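Local structure of amino acid ABC transporter, periplasmic amino acid-binding protein, putative (Streptococcus pneumoniae, 4I62) at residues I160-A165 against L174-K179. The protein binds L-arginine in the cleft of a periplasmic-binding-protein type II fold and probably delivers it to an amino acid ABC transporter. Sequence-based numbering, arbitrary orientation. Where two conformers were deposited one is given.
Sequences IQETMA and LVSLPK. With ARG (arginine), chain B.
Glu-162 on helix 160-168 and Ser-176 on strand 173-177 come closest, with CA atoms 6.7 Å apart, and one helical turn on, Ala-165 lies 7.3 Å from Leu-174, CA to CA. Two small contacts join the segments. The polar one is a hydrogen bond from Ser-176 OG to Glu-162 OE2, 2.6 Å long. The hydroxyl comes from above the carboxylate, 62° out of its plane. Glu-162 reaches the strand because its chain is extended, with CG opposite the backbone N (chi1 176°). Its other oxygen, OE1, accepts a hydrogen bond from the backbone N of Gly-158, just before the helix. Ser-176 was modelled in two conformers, and this bond is described for one of them. The second contact is van der Waals packing by Leu-174. Its side chain forks over the end of the segment: CD2 makes the apolar pair with Ala-165 CB at 4.0 Å, and CD1 lies 3.5 Å from Ala-165 O. Ala-165 also packs on Ile-196 of strand 194-198, which lies on the other side of strand 152-156.

These elements belong to a beta-alpha-beta unit: strand 152-156, helix 160-168, then strand 173-177, which pairs parallel with the first. The start of the helix lines the arginine pocket. Ile-160 N donates to the ligand carboxylate oxygen OXT at 2.8 Å, and Gln-161 OE1 lies 3.4 Å from the ligand CA. The helix N-terminus probably helps to stabilise the ligand's negative carboxylate. On the strand side, in the conformer given, the carboxylate of Glu-162 links Ser-176 to the Gly-158 backbone, which probably helps to hold the turn before helix 160-168 against strand 173-177.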
ATOM      1  N   ILE A 160      -8.903  -1.608  -1.211  1.00  7.33           N
ATOM      2  CA  ILE A 160     -10.080  -0.835  -0.876  1.00  7.98           C
ATOM      3  C   ILE A 160     -10.459   0.134  -1.996  1.00  7.65           C
ATOM      4  O   ILE A 160     -11.612   0.570  -2.079  1.00  9.18           O
ATOM      5  CB  ILE A 160      -9.953  -0.113   0.482  1.00  8.94           C
ATOM      6  CG1 ILE A 160      -8.941   1.021   0.455  1.00 10.57           C
ATOM      7  CG2 ILE A 160      -9.611  -1.092   1.612  1.00 10.76           C
ATOM      8  CD1 ILE A 160      -9.139   2.012   1.581  1.00 12.27           C
ATOM      9  N   GLN A 161      -9.519   0.461  -2.860  1.00  7.45           N
ATOM     10  CA  GLN A 161      -9.824   1.286  -4.025  1.00  8.35           C
ATOM     11  C   GLN A 161     -10.736   0.537  -4.980  1.00  7.68           C
ATOM     12  O   GLN A 161     -11.649   1.144  -5.582  1.00  8.74           O
ATOM     13  CB  GLN A 161      -8.526   1.689  -4.733  1.00  8.47           C
ATOM     14  CG  GLN A 161      -7.704   2.747  -3.969  1.00  8.58           C
ATOM     15  CD  GLN A 161      -7.113   2.235  -2.669  1.00  7.30           C
ATOM     16  OE1 GLN A 161      -6.639   1.090  -2.565  1.00  7.87           O
ATOM     17  NE2 GLN A 161      -7.123   3.077  -1.656  1.00  9.57           N
ATOM     18  N   GLU A 162     -10.513  -0.753  -5.164  1.00  8.03           N
ATOM     19  CA  GLU A 162     -11.402  -1.569  -5.991  1.00  8.61           C
ATOM     20  C   GLU A 162     -12.804  -1.556  -5.395  1.00  8.89           C
ATOM     21  O   GLU A 162     -13.792  -1.417  -6.121  1.00  9.59           O
ATOM     22  CB  GLU A 162     -10.874  -3.001  -6.029  1.00 10.38           C
ATOM     23  CG  GLU A 162     -11.786  -3.971  -6.780  1.00 12.72           C
ATOM     24  CD  GLU A 162     -11.337  -5.422  -6.709  1.00 16.24           C
ATOM     25  OE1 GLU A 162     -10.846  -5.912  -5.676  1.00 15.08           O
ATOM     26  OE2 GLU A 162     -11.511  -6.124  -7.729  1.00 22.51           O
ATOM     27  N   THR A 163     -12.905  -1.697  -4.075  1.00  9.28           N
ATOM     28  CA  THR A 163     -14.208  -1.639  -3.406  1.00 10.64           C
ATOM     29  C   THR A 163     -14.916  -0.304  -3.606  1.00 10.63           C
ATOM     30  O   THR A 163     -16.124  -0.273  -3.888  1.00 11.38           O
ATOM     31  CB  THR A 163     -14.058  -1.961  -1.923  1.00 12.40           C
ATOM     32  OG1 THR A 163     -13.465  -3.260  -1.810  1.00 15.47           O
ATOM     33  CG2 THR A 163     -15.381  -1.961  -1.201  1.00 15.88           C
ATOM     34  N   MET A 164     -14.174   0.787  -3.458  1.00 10.19           N
ATOM     35  CA  MET A 164     -14.734   2.118  -3.670  0.77 11.55           C
ATOM     36  C   MET A 164     -15.283   2.253  -5.084  1.00 10.26           C
ATOM     37  O   MET A 164     -16.378   2.783  -5.272  1.00 11.74           O
ATOM     38  CB  MET A 164     -13.651   3.172  -3.440  0.77 14.27           C
ATOM     39  CG  MET A 164     -14.155   4.558  -3.185  0.77 18.55           C
ATOM     40  SD  MET A 164     -12.740   5.689  -3.002  0.77 43.48           S
ATOM     41  CE  MET A 164     -11.407   4.603  -2.437  0.77 10.57           C
ATOM     42  N   ALA A 165     -14.519   1.795  -6.062  1.00  9.68           N
ATOM     43  CA  ALA A 165     -14.973   1.883  -7.443  1.00 10.74           C
ATOM     44  C   ALA A 165     -16.244   1.093  -7.660  1.00 10.15           C
ATOM     45  O   ALA A 165     -17.199   1.591  -8.284  1.00 10.96           O
ATOM     46  CB  ALA A 165     -13.900   1.411  -8.386  1.00 10.74           C
ATOM     47  N   LEU A 174     -15.280  -0.906 -15.033  1.00 15.27           N
ATOM     48  CA  LEU A 174     -14.240  -1.075 -14.033  1.00 14.41           C
ATOM     49  C   LEU A 174     -13.242  -2.183 -14.408  1.00 11.83           C
ATOM     50  O   LEU A 174     -13.640  -3.254 -14.887  1.00 16.17           O
ATOM     51  CB  LEU A 174     -14.880  -1.377 -12.683  1.00 16.36           C
ATOM     52  CG  LEU A 174     -15.899  -0.315 -12.227  1.00 17.92           C
ATOM     53  CD1 LEU A 174     -16.535  -0.697 -10.894  1.00 20.32           C
ATOM     54  CD2 LEU A 174     -15.289   1.102 -12.170  1.00 17.35           C
ATOM     55  N   VAL A 175     -11.966  -1.898 -14.244  1.00 10.71           N
ATOM     56  CA  VAL A 175     -10.858  -2.821 -14.487  1.00 11.61           C
ATOM     57  C   VAL A 175     -10.198  -3.065 -13.141  1.00  9.15           C
ATOM     58  O   VAL A 175      -9.856  -2.119 -12.447  1.00 11.12           O
ATOM     59  CB  VAL A 175      -9.862  -2.201 -15.507  1.00 12.57           C
ATOM     60  CG1 VAL A 175      -8.583  -3.025 -15.621  1.00 16.29           C
ATOM     61  CG2 VAL A 175     -10.534  -2.111 -16.876  1.00 16.95           C
ATOM     62  N   SER A 176     -10.009  -4.321 -12.760  0.54  9.13           N
ATOM     63  CA  SER A 176      -9.341  -4.665 -11.513  0.54  9.47           C
ATOM     64  C   SER A 176      -8.187  -5.622 -11.825  0.54  9.03           C
ATOM     65  O   SER A 176      -8.426  -6.747 -12.249  0.54 11.56           O
ATOM     66  CB  SER A 176     -10.348  -5.334 -10.593  0.54 14.02           C
ATOM     67  OG  SER A 176      -9.709  -6.027  -9.554  0.54 15.93           O
ATOM     68  N   LEU A 177      -6.950  -5.170 -11.646  1.00  9.47           N
ATOM     69  CA  LEU A 177      -5.768  -5.906 -12.039  1.00 10.94           C
ATOM     70  C   LEU A 177      -4.934  -6.260 -10.844  1.00  9.82           C
ATOM     71  O   LEU A 177      -4.792  -5.468  -9.926  1.00  9.75           O
ATOM     72  CB  LEU A 177      -4.894  -5.092 -12.983  1.00 11.81           C
ATOM     73  CG  LEU A 177      -5.449  -4.867 -14.369  1.00 15.56           C
ATOM     74  CD1 LEU A 177      -4.503  -3.987 -15.203  1.00 18.60           C
ATOM     75  CD2 LEU A 177      -5.645  -6.229 -15.039  1.00 20.53           C
ATOM     76  N   PRO A 178      -4.320  -7.438 -10.861  1.00 12.06           N
ATOM     77  CA  PRO A 178      -3.464  -7.807  -9.732  1.00 13.39           C
ATOM     78  C   PRO A 178      -2.298  -6.863  -9.536  1.00 11.04           C
ATOM     79  O   PRO A 178      -1.984  -6.584  -8.384  1.00 11.85           O
ATOM     80  CB  PRO A 178      -2.976  -9.222 -10.090  1.00 15.47           C
ATOM     81  CG  PRO A 178      -4.079  -9.774 -10.890  1.00 17.42           C
ATOM     82  CD  PRO A 178      -4.658  -8.617 -11.683  1.00 16.00           C
ATOM     83  N   LYS A 179      -1.655  -6.395 -10.614  1.00 11.12           N
ATOM     84  CA  LYS A 179      -0.401  -5.657 -10.488  1.00 12.27           C
ATOM     85  C   LYS A 179      -0.554  -4.165 -10.738  1.00 11.19           C
ATOM     86  O   LYS A 179      -1.107  -3.760 -11.780  1.00 11.65           O
ATOM     87  CB  LYS A 179       0.617  -6.193 -11.488  1.00 14.07           C
ATOM     88  CG  LYS A 179       0.986  -7.647 -11.277  1.00 16.83           C
ATOM     89  CD  LYS A 179       2.123  -8.099 -12.198  1.00 23.05           C
ATOM     90  CE  LYS A 179       2.512  -9.550 -11.929  1.00 30.34           C
ATOM     91  NZ  LYS A 179       3.591 -10.043 -12.837  1.00 35.39           N
TER
HETATM   92  N   ARG B 301      -4.310   0.669   1.022  1.00  7.22           N
HETATM   93  CA  ARG B 301      -4.978  -0.243   0.057  1.00  7.21           C
HETATM   94  C   ARG B 301      -5.594  -1.448   0.764  1.00  6.85           C
HETATM   95  O   ARG B 301      -5.199  -1.752   1.910  1.00  7.83           O
HETATM   96  CB  ARG B 301      -4.035  -0.640  -1.063  1.00  7.22           C
HETATM   97  CG  ARG B 301      -2.732  -1.272  -0.568  1.00  7.27           C
HETATM   98  CD  ARG B 301      -1.948  -1.914  -1.694  1.00  6.76           C
HETATM   99  NE  ARG B 301      -0.603  -2.223  -1.247  1.00  7.20           N
HETATM  100  CZ  ARG B 301       0.322  -2.815  -1.975  1.00  6.86           C
HETATM  101  NH1 ARG B 301       1.519  -3.059  -1.452  1.00  7.89           N
HETATM  102  NH2 ARG B 301       0.051  -3.175  -3.228  1.00  7.69           N
HETATM  103  OXT ARG B 301      -6.459  -2.119   0.111  1.00  7.84           O